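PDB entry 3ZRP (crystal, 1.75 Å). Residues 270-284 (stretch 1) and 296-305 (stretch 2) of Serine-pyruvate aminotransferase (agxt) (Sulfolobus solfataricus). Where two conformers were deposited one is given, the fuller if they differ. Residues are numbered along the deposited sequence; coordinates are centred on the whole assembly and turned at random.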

ATOM      1  N   ARG A 270     -10.442  -3.738 -28.413  1.00 31.60           N
ATOM      2  CA  ARG A 270     -10.012  -2.317 -28.471  1.00 27.96           C
ATOM      3  C   ARG A 270      -8.503  -2.157 -28.314  1.00 28.63           C
ATOM      4  O   ARG A 270      -7.895  -1.410 -29.080  1.00 30.05           O
ATOM      5  N   HIS A 271      -7.902  -2.816 -27.311  1.00 26.66           N
ATOM      6  CA  HIS A 271      -6.446  -2.803 -27.165  1.00 26.92           C
ATOM      7  C   HIS A 271      -5.731  -3.363 -28.401  1.00 25.34           C
ATOM      8  O   HIS A 271      -4.749  -2.795 -28.854  1.00 28.39           O
ATOM      9  N   THR A 272      -6.233  -4.472 -28.940  1.00 28.96           N
ATOM     10  CA  THR A 272      -5.636  -5.056 -30.159  1.00 30.41           C
ATOM     11  C   THR A 272      -5.668  -4.052 -31.323  1.00 32.31           C
ATOM     12  O   THR A 272      -4.659  -3.856 -32.006  1.00 29.29           O
ATOM     13  N   MET A 273      -6.829  -3.408 -31.523  1.00 33.05           N
ATOM     14  CA  MET A 273      -7.017  -2.450 -32.614  0.60 36.84           C
ATOM     15  C   MET A 273      -6.116  -1.230 -32.444  1.00 35.13           C
ATOM     16  O   MET A 273      -5.396  -0.833 -33.374  1.00 32.95           O
ATOM     17  N   VAL A 274      -6.153  -0.634 -31.249  1.00 31.41           N
ATOM     18  CA  VAL A 274      -5.361   0.552 -30.979  1.00 27.44           C
ATOM     19  C   VAL A 274      -3.865   0.248 -31.131  1.00 30.23           C
ATOM     20  O   VAL A 274      -3.133   1.022 -31.745  1.00 25.21           O
ATOM     21  N   ALA A 275      -3.406  -0.859 -30.550  1.00 27.92           N
ATOM     22  CA  ALA A 275      -1.977  -1.215 -30.640  1.00 30.80           C
ATOM     23  C   ALA A 275      -1.520  -1.470 -32.091  1.00 25.79           C
ATOM     24  O   ALA A 275      -0.481  -0.967 -32.498  1.00 27.90           O
ATOM     25  N   SER A 276      -2.308  -2.242 -32.849  1.00 30.55           N
ATOM     26  CA  SER A 276      -2.003  -2.514 -34.254  0.60 30.51           C
ATOM     27  C   SER A 276      -1.956  -1.211 -35.054  1.00 29.62           C
ATOM     28  O   SER A 276      -1.094  -1.038 -35.923  1.00 34.46           O
ATOM     29  N   ALA A 277      -2.876  -0.288 -34.750  1.00 31.72           N
ATOM     30  CA  ALA A 277      -2.920   1.021 -35.425  1.00 27.64           C
ATOM     31  C   ALA A 277      -1.673   1.835 -35.154  1.00 27.68           C
ATOM     32  O   ALA A 277      -1.101   2.396 -36.088  1.00 30.77           O
ATOM     33  N   ILE A 278      -1.241   1.898 -33.887  1.00 28.73           N
ATOM     34  CA  ILE A 278      -0.029   2.642 -33.523  1.00 25.64           C
ATOM     35  C   ILE A 278       1.190   2.013 -34.195  1.00 29.29           C
ATOM     36  O   ILE A 278       2.052   2.724 -34.721  1.00 27.27           O
ATOM     37  N   ARG A 279       1.261   0.682 -34.171  1.00 29.23           N
ATOM     38  CA  ARG A 279       2.388  -0.036 -34.791  1.00 31.44           C
ATOM     39  C   ARG A 279       2.465   0.233 -36.300  1.00 32.75           C
ATOM     40  O   ARG A 279       3.557   0.489 -36.825  1.00 37.40           O
ATOM     41  N   ALA A 280       1.308   0.188 -36.961  1.00 37.25           N
ATOM     42  CA  ALA A 280       1.181   0.528 -38.386  1.00 35.45           C
ATOM     43  C   ALA A 280       1.752   1.904 -38.656  1.00 36.97           C
ATOM     44  O   ALA A 280       2.518   2.096 -39.618  1.00 34.27           O
ATOM     45  N   GLY A 281       1.409   2.860 -37.792  1.00 34.12           N
ATOM     46  CA  GLY A 281       1.931   4.208 -37.905  1.00 33.01           C
ATOM     47  C   GLY A 281       3.430   4.309 -37.711  1.00 35.91           C
ATOM     48  O   GLY A 281       4.092   5.099 -38.386  1.00 38.27           O
ATOM     49  N   LEU A 282       3.975   3.527 -36.774  1.00 32.12           N
ATOM     50  CA  LEU A 282       5.421   3.544 -36.516  1.00 33.37           C
ATOM     51  C   LEU A 282       6.213   2.969 -37.695  1.00 34.73           C
ATOM     52  O   LEU A 282       7.270   3.487 -38.065  1.00 37.31           O
ATOM     53  N   GLU A 283       5.696   1.874 -38.235  1.00 35.15           N
ATOM     54  CA  GLU A 283       6.291   1.218 -39.391  0.60 40.12           C
ATOM     55  C   GLU A 283       6.278   2.167 -40.599  1.00 41.31           C
ATOM     56  O   GLU A 283       7.311   2.389 -41.245  1.00 39.09           O
ATOM     57  N   ALA A 284       5.115   2.747 -40.885  1.00 38.25           N
ATOM     58  CA  ALA A 284       4.991   3.710 -41.984  1.00 42.54           C
ATOM     59  C   ALA A 284       5.922   4.918 -41.829  1.00 40.07           C
ATOM     60  O   ALA A 284       6.323   5.520 -42.829  1.00 46.42           O
ATOM     61  N   SER A 296       4.976 -11.465 -30.717  1.00 25.56           N
ATOM     62  CA  SER A 296       5.015 -11.087 -29.303  1.00 27.27           C
ATOM     63  C   SER A 296       4.813  -9.571 -29.057  1.00 28.57           C
ATOM     64  O   SER A 296       4.994  -9.115 -27.923  1.00 29.34           O
ATOM     65  N   TYR A 297       4.465  -8.815 -30.103  1.00 26.06           N
ATOM     66  CA  TYR A 297       4.124  -7.385 -29.961  1.00 28.17           C
ATOM     67  C   TYR A 297       2.962  -7.218 -28.974  1.00 28.49           C
ATOM     68  O   TYR A 297       1.823  -7.614 -29.263  1.00 30.93           O
ATOM     69  N   SER A 298       3.243  -6.698 -27.782  1.00 26.94           N
ATOM     70  CA  SER A 298       2.189  -6.532 -26.778  1.00 24.91           C
ATOM     71  C   SER A 298       1.228  -5.444 -27.199  1.00 25.27           C
ATOM     72  O   SER A 298       1.594  -4.504 -27.902  1.00 30.26           O
ATOM     73  N   ASN A 299       0.001  -5.598 -26.741  1.00 24.72           N
ATOM     74  CA  ASN A 299      -1.051  -4.633 -26.989  1.00 25.99           C
ATOM     75  C   ASN A 299      -1.167  -3.541 -25.905  1.00 27.94           C
ATOM     76  O   ASN A 299      -2.114  -2.732 -25.921  1.00 26.36           O
ATOM     77  N   THR A 300      -0.177  -3.481 -25.008  1.00 24.78           N
ATOM     78  CA  THR A 300      -0.157  -2.453 -23.958  1.00 23.88           C
ATOM     79  C   THR A 300       1.044  -1.548 -24.015  1.00 23.15           C
ATOM     80  O   THR A 300       0.957  -0.405 -23.578  1.00 24.13           O
ATOM     81  N   VAL A 301       2.170  -2.050 -24.519  1.00 22.19           N
ATOM     82  CA  VAL A 301       3.439  -1.302 -24.548  1.00 23.00           C
ATOM     83  C   VAL A 301       4.189  -1.580 -25.862  1.00 25.41           C
ATOM     84  O   VAL A 301       4.317  -2.734 -26.276  1.00 25.97           O
ATOM     85  N   THR A 302       4.710  -0.532 -26.486  1.00 25.74           N
ATOM     86  CA  THR A 302       5.537  -0.665 -27.679  1.00 24.87           C
ATOM     87  C   THR A 302       6.791   0.162 -27.476  1.00 26.53           C
ATOM     88  O   THR A 302       6.707   1.330 -27.134  1.00 32.89           O
ATOM     89  N   GLY A 303       7.954  -0.456 -27.677  1.00 28.53           N
ATOM     90  CA  GLY A 303       9.234   0.252 -27.568  1.00 20.71           C
ATOM     91  C   GLY A 303       9.624   0.762 -28.948  1.00 29.34           C
ATOM     92  O   GLY A 303       9.464   0.042 -29.960  1.00 29.34           O
ATOM     93  N   VAL A 304      10.132   1.996 -29.000  1.00 28.61           N
ATOM     94  CA  VAL A 304      10.364   2.683 -30.272  1.00 30.19           C
ATOM     95  C   VAL A 304      11.837   3.035 -30.333  1.00 31.96           C
ATOM     96  O   VAL A 304      12.300   3.888 -29.595  1.00 34.64           O
ATOM     97  N   ILE A 305      12.577   2.330 -31.193  1.00 34.36           N
ATOM     98  CA  ILE A 305      14.008   2.563 -31.344  1.00 35.79           C
ATOM     99  C   ILE A 305      14.272   3.897 -32.072  1.00 36.86           C
ATOM    100  O   ILE A 305      13.640   4.189 -33.095  1.00 36.66           O
TER

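Helix 270-284 runs nearly parallel to strand 301-305, at an angle of 9° and a closest axial approach of 9.9 Å, and the loop before the strand lies against the helix from His271 as far as Glu283. His271, Ala275, Ile278, Arg279 and Leu282 direct their CA-to-CB bonds toward stretch 2, which answers with Tyr297, Asn299, Thr302 and Val304. Together the two stretches bury 532 Å².

Apolar packing is concentrated at the strand. Leu282 (chi1 m, chi2 t) places CD1 3.8 Å from CG2 of Val304 (chi1 t) and also 3.8 Å from CG2 of Thr302 (chi1 m), so a single methyl bridges two strand residues. Where the backbones come closest, the helix presents Ala275: its CA lies 5.1 Å from the CA of Asn299 (chi1 m), and Ala275 CB lies 3.5 Å from Asn299 OD1. His271 (chi1 m) packs its CB 4.3 Å from Asn299 CB, while its ring nitrogens are hydrogen-bonded elsewhere in the structure.

Arg279 (chi1 m, chi2 t, chi3 m) reaches along the loop. Its aliphatic portion meets the Tyr297 ring (chi1 m), with CD 3.5 Å from CD2, and Tyr297 CB covers one face of the guanidinium. Carbonyl oxygens gather at the edge of that group: Arg279 NH1 is 3.1 Å from Ser298 O, and Arg279 NH2 is 3.5 Å from Asn299 OD1.

No clear direct hydrogen bond crosses the contact; three waters make the polar links. Water 2 accepts from Arg279 NH1 (2.7 Å), donates to Ser298 O (2.6 Å) and bonds Thr302 OG1 (2.7 Å), tying helix, loop and strand together. Water 1 joins Thr272 OG1 (2.9 Å) to Asn299 ND2 (2.7 Å), from which it accepts. Water 3 donates to Glu283 OE2 (2.6 Å) and bonds Tyr297 OH (2.8 Å), spanning the 4.3 Å between OE2 of Glu283 and OH of Tyr297.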

ATOM      1  CB  ARG A 270     -10.774  -1.426 -27.463  1.00 27.99           C
ATOM      2  CG  ARG A 270     -10.213   0.029 -27.346  1.00 28.58           C
ATOM      3  CD  ARG A 270     -11.163   0.921 -26.510  1.00 28.02           C
ATOM      4  NE  ARG A 270     -11.424   0.357 -25.180  1.00 28.41           N
ATOM      5  CZ  ARG A 270     -10.591   0.455 -24.147  1.00 30.53           C
ATOM      6  NH1 ARG A 270      -9.436   1.096 -24.272  1.00 30.38           N
ATOM      7  NH2 ARG A 270     -10.907  -0.096 -22.986  1.00 30.33           N
ATOM      8  CB  HIS A 271      -6.005  -3.578 -25.894  1.00 27.58           C
ATOM      9  CG  HIS A 271      -6.265  -2.827 -24.625  1.00 26.95           C
ATOM     10  ND1 HIS A 271      -7.484  -2.844 -23.993  1.00 24.65           N
ATOM     11  CD2 HIS A 271      -5.474  -2.001 -23.892  1.00 28.99           C
ATOM     12  CE1 HIS A 271      -7.437  -2.078 -22.912  1.00 28.70           C
ATOM     13  NE2 HIS A 271      -6.223  -1.564 -22.821  1.00 25.77           N
ATOM     14  CB  THR A 272      -6.348  -6.346 -30.586  1.00 32.23           C
ATOM     15  OG1 THR A 272      -6.393  -7.270 -29.490  1.00 31.34           O
ATOM     16  CG2 THR A 272      -5.639  -7.002 -31.784  1.00 36.16           C
ATOM     17  CB  MET A 273      -8.479  -2.006 -32.706  0.60 41.86           C
ATOM     18  CG  MET A 273      -8.720  -0.895 -33.749  0.60 53.99           C
ATOM     19  SD  MET A 273     -10.384  -0.206 -33.733  0.60 73.15           S
ATOM     20  CE  MET A 273     -11.383  -1.618 -34.244  0.60 62.76           C
ATOM     21  CB  VAL A 274      -5.655   1.167 -29.563  1.00 29.63           C
ATOM     22  CG1 VAL A 274      -4.586   2.208 -29.180  1.00 24.71           C
ATOM     23  CG2 VAL A 274      -7.050   1.774 -29.516  1.00 31.95           C
ATOM     24  CB  ALA A 275      -1.655  -2.425 -29.736  1.00 28.06           C
ATOM     25  CB  SER A 276      -3.038  -3.462 -34.873  0.60 28.26           C
ATOM     26  OG  SER A 276      -3.060  -4.728 -34.256  0.60 29.84           O
ATOM     27  CB  ALA A 277      -4.196   1.846 -35.055  1.00 26.86           C
ATOM     28  CB  ILE A 278       0.187   2.726 -31.954  1.00 29.08           C
ATOM     29  CG1 ILE A 278      -0.815   3.709 -31.328  1.00 29.14           C
ATOM     30  CG2 ILE A 278       1.627   3.147 -31.597  1.00 29.68           C
ATOM     31  CD1 ILE A 278      -1.012   3.558 -29.820  1.00 26.72           C
ATOM     32  CB  ARG A 279       2.299  -1.541 -34.513  1.00 27.64           C
ATOM     33  CG  ARG A 279       2.731  -1.897 -33.081  1.00 25.58           C
ATOM     34  CD  ARG A 279       3.062  -3.374 -32.938  1.00 25.85           C
ATOM     35  NE  ARG A 279       1.871  -4.179 -33.167  1.00 27.80           N
ATOM     36  CZ  ARG A 279       1.028  -4.562 -32.226  1.00 31.21           C
ATOM     37  NH1 ARG A 279       1.255  -4.236 -30.934  1.00 24.77           N
ATOM     38  NH2 ARG A 279      -0.029  -5.289 -32.585  1.00 30.79           N
ATOM     39  CB  ALA A 280      -0.280   0.451 -38.830  1.00 38.63           C
ATOM     40  CB  LEU A 282       5.753   2.736 -35.246  1.00 33.69           C
ATOM     41  CG  LEU A 282       5.262   3.373 -33.939  1.00 32.49           C
ATOM     42  CD1 LEU A 282       5.394   2.386 -32.783  1.00 27.91           C
ATOM     43  CD2 LEU A 282       6.028   4.656 -33.656  1.00 33.13           C
ATOM     44  CB  GLU A 283       5.523  -0.073 -39.704  0.60 41.37           C
ATOM     45  CG  GLU A 283       6.312  -1.375 -39.481  0.60 53.20           C
ATOM     46  CD  GLU A 283       6.232  -1.945 -38.061  0.60 57.43           C
ATOM     47  OE1 GLU A 283       5.178  -1.833 -37.393  0.60 56.69           O
ATOM     48  OE2 GLU A 283       7.242  -2.532 -37.617  0.60 61.82           O
ATOM     49  CB  ALA A 284       3.539   4.145 -42.162  1.00 39.93           C
ATOM     50  CB  SER A 296       6.335 -11.504 -28.674  1.00 24.68           C
ATOM     51  OG  SER A 296       7.378 -10.641 -29.091  1.00 26.00           O
ATOM     52  CB  TYR A 297       3.743  -6.775 -31.328  1.00 28.81           C
ATOM     53  CG  TYR A 297       4.871  -6.581 -32.337  1.00 32.37           C
ATOM     54  CD1 TYR A 297       6.201  -6.514 -31.939  1.00 31.69           C
ATOM     55  CD2 TYR A 297       4.584  -6.401 -33.706  1.00 31.22           C
ATOM     56  CE1 TYR A 297       7.231  -6.314 -32.876  1.00 36.89           C
ATOM     57  CE2 TYR A 297       5.597  -6.201 -34.649  1.00 35.74           C
ATOM     58  CZ  TYR A 297       6.913  -6.149 -34.233  1.00 35.82           C
ATOM     59  OH  TYR A 297       7.920  -5.939 -35.157  1.00 33.21           O
ATOM     60  CB  SER A 298       2.733  -6.205 -25.365  1.00 26.32           C
ATOM     61  OG  SER A 298       3.084  -4.824 -25.251  1.00 27.64           O
ATOM     62  CB  ASN A 299      -2.362  -5.389 -27.260  1.00 32.67           C
ATOM     63  CG  ASN A 299      -2.262  -6.258 -28.526  1.00 32.01           C
ATOM     64  OD1 ASN A 299      -1.482  -5.948 -29.446  1.00 29.13           O
ATOM     65  ND2 ASN A 299      -3.019  -7.343 -28.565  1.00 37.12           N
ATOM     66  CB  THR A 300      -0.247  -3.059 -22.520  1.00 23.15           C
ATOM     67  OG1 THR A 300       0.867  -3.950 -22.308  1.00 23.83           O
ATOM     68  CG2 THR A 300      -1.545  -3.827 -22.377  1.00 23.63           C
ATOM     69  CB  VAL A 301       4.397  -1.723 -23.393  1.00 26.42           C
ATOM     70  CG1 VAL A 301       5.721  -0.935 -23.467  1.00 30.53           C
ATOM     71  CG2 VAL A 301       3.744  -1.525 -22.024  1.00 27.87           C
ATOM     72  CB  THR A 302       4.777  -0.144 -28.948  1.00 23.89           C
ATOM     73  OG1 THR A 302       3.536  -0.853 -29.078  1.00 25.30           O
ATOM     74  CG2 THR A 302       5.616  -0.376 -30.209  1.00 26.91           C
ATOM     75  CB  VAL A 304       9.465   3.964 -30.436  1.00 31.62           C
ATOM     76  CG1 VAL A 304       9.644   4.602 -31.805  1.00 32.01           C
ATOM     77  CG2 VAL A 304       7.961   3.631 -30.221  1.00 32.03           C
ATOM     78  CB  ILE A 305      14.712   1.382 -32.071  1.00 34.38           C
ATOM     79  CG1 ILE A 305      14.651   0.110 -31.204  1.00 34.39           C
ATOM     80  CG2 ILE A 305      16.180   1.723 -32.368  1.00 34.14           C
ATOM     81  CD1 ILE A 305      14.740  -1.187 -31.987  1.00 35.62           C
TER
HETATM   82  O   HOH W   1      -5.113  -7.223 -26.842  1.00 31.93           O
HETATM   83  O   HOH W   2       3.429  -3.483 -29.457  1.00 31.01           O
HETATM   84  O   HOH W   3       6.663  -5.103 -37.491  1.00 54.05           O